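Transcription regulator, Crp family (Thermus thermophilus, PDB 4EV0) activates transcription from several promoters in a cyclic AMP-dependent manner, binding DNA as a homodimer through a winged helix-turn-helix motif. Local coordinates at the interface of chains A and B. Numbering follows the deposited sequence. Chains: chain A/B, Transcription regulator, Crp family.

The interface of chains A and B. Residues chain A 77, 123, 126-127, 130, 134; chain B 77, 123, 126-127, 130.
Helix 113-155 of chain A packs against helix 114-135 of chain B, and the short helix 76-81 of each chain brings A:Met77 and B:Met77 up to the partner's long helix. A:Leu127 and B:Leu127 are at the centre, their side chains running antiparallel, side by side, with A:Leu127 CD1 3.8 Å from B:Leu127 CD2. The two copies are turned differently: A:Leu127 has CG anti to the backbone N (chi1 -163°), whereas B:Leu127 has CG anti to the carbonyl carbon (chi1 -81°). B:Leu127 is the more deeply buried of the pair, with 107 Å² hidden by chain A against 71 Å² for A:Leu127. Its CD1 meets the methyl CE of A:Met77 at 3.6 Å, the methionine chain standing nearly perpendicular to it, while CD2 lies over one face of the A:Arg126 guanidinium, towards the rim, 4.1 Å from CZ. A bend at chi3 (50°) folds the arginine chain so that its guanidinium lies across that methyl. On the opposite flank, A:Leu127 CD2 sits 3.8 Å from B:Leu123 CD2, and the same methyl touches B:Arg126 CB and the sulfur SD of B:Met77, the latter at 4.0 Å. A:Leu123 and B:Leu123 meet through their stems, CB to CB at 3.9 Å, and A:Leu134 CD1 rests on B:Ala130 CB at 4.2 Å. No polar pair bridges the chains here, so the patch holds by apolar packing. An alanine in place of B:Leu127 would probably open a gap between A:Met77 and A:Leu127 and leave one face of the A:Arg126 guanidinium without its methyl cover. This patch forms part of the coiled-coil-like CRP-family dimer interface, beside the cyclic AMP sites of A:Met77 and B:Met77; the unlike leucine rotamers accompany a wider asymmetry, the long helix running unbroken to 155 in chain A but ending at 135 in chain B.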
# COMPACT_ATOMS: atom_id res chain seq x y z
N MET A 77 -7.60 1.22 -12.47
CA MET A 77 -7.89 0.10 -11.58
C MET A 77 -9.24 -0.58 -11.81
O MET A 77 -9.30 -1.77 -12.12
CB MET A 77 -7.84 0.52 -10.11
CG MET A 77 -6.55 1.16 -9.67
SD MET A 77 -5.15 0.04 -9.51
CE MET A 77 -3.88 1.29 -9.53
N LEU A 123 1.38 0.55 -14.42
CA LEU A 123 1.07 -0.03 -13.12
C LEU A 123 2.34 -0.54 -12.46
O LEU A 123 2.49 -0.45 -11.24
CB LEU A 123 0.04 -1.15 -13.29
CG LEU A 123 -1.35 -0.65 -13.65
CD1 LEU A 123 -2.39 -1.64 -13.19
CD2 LEU A 123 -1.61 0.69 -12.98
N ARG A 126 3.96 2.26 -10.77
CA ARG A 126 3.28 2.64 -9.54
C ARG A 126 3.58 1.66 -8.40
O ARG A 126 3.73 2.05 -7.25
CB ARG A 126 1.76 2.81 -9.77
CG ARG A 126 1.34 4.27 -9.95
CD ARG A 126 -0.15 4.49 -10.32
NE ARG A 126 -1.18 3.81 -9.51
CZ ARG A 126 -1.17 3.65 -8.18
NH1 ARG A 126 -0.18 4.12 -7.42
NH2 ARG A 126 -2.18 3.02 -7.59
N LEU A 127 3.70 0.38 -8.74
CA LEU A 127 4.06 -0.63 -7.76
C LEU A 127 5.48 -0.44 -7.23
O LEU A 127 5.75 -0.71 -6.07
CB LEU A 127 3.89 -2.03 -8.33
CG LEU A 127 3.85 -3.07 -7.22
CD1 LEU A 127 2.86 -2.68 -6.13
CD2 LEU A 127 3.51 -4.45 -7.78
N ALA A 130 5.17 2.20 -4.69
CA ALA A 130 4.44 1.68 -3.55
C ALA A 130 5.34 0.84 -2.64
O ALA A 130 5.17 0.84 -1.42
CB ALA A 130 3.24 0.87 -4.03
N LEU A 134 6.20 1.45 1.20
CA LEU A 134 6.03 0.38 2.18
C LEU A 134 7.30 0.04 2.99
O LEU A 134 7.21 -0.41 4.13
CB LEU A 134 5.47 -0.89 1.53
CG LEU A 134 3.98 -0.88 1.17
CD1 LEU A 134 3.54 -2.21 0.59
CD2 LEU A 134 3.12 -0.56 2.37
N MET B 77 8.06 -6.69 -13.64
CA MET B 77 8.29 -5.25 -13.68
C MET B 77 9.50 -4.87 -14.53
O MET B 77 9.41 -4.00 -15.40
CB MET B 77 8.34 -4.67 -12.26
CG MET B 77 7.00 -4.81 -11.52
SD MET B 77 7.01 -4.75 -9.69
CE MET B 77 7.77 -3.17 -9.35
N LEU B 123 -0.92 -6.86 -11.54
CA LEU B 123 -0.33 -5.69 -10.92
C LEU B 123 -1.40 -4.84 -10.21
O LEU B 123 -1.16 -4.25 -9.16
CB LEU B 123 0.40 -4.85 -11.97
CG LEU B 123 1.70 -5.50 -12.47
CD1 LEU B 123 2.30 -4.68 -13.62
CD2 LEU B 123 2.72 -5.66 -11.33
N ARG B 126 -2.13 -6.47 -6.99
CA ARG B 126 -1.04 -6.25 -6.05
C ARG B 126 -1.06 -4.85 -5.46
O ARG B 126 -0.71 -4.65 -4.30
CB ARG B 126 0.31 -6.51 -6.73
CG ARG B 126 0.76 -7.96 -6.68
CD ARG B 126 1.78 -8.27 -7.78
NE ARG B 126 2.13 -9.69 -7.84
CZ ARG B 126 3.01 -10.21 -8.68
NH1 ARG B 126 3.64 -9.43 -9.55
NH2 ARG B 126 3.28 -11.52 -8.65
N LEU B 127 -1.47 -3.88 -6.26
CA LEU B 127 -1.57 -2.50 -5.78
C LEU B 127 -2.71 -2.33 -4.78
O LEU B 127 -2.67 -1.47 -3.91
CB LEU B 127 -1.71 -1.51 -6.95
CG LEU B 127 -0.45 -1.09 -7.72
CD1 LEU B 127 -0.83 -0.63 -9.12
CD2 LEU B 127 0.30 0.03 -7.01
N ALA B 130 -1.42 -3.67 -1.57
CA ALA B 130 -0.54 -2.63 -1.04
C ALA B 130 -1.28 -1.47 -0.35
O ALA B 130 -0.80 -0.97 0.66
CB ALA B 130 0.38 -2.11 -2.12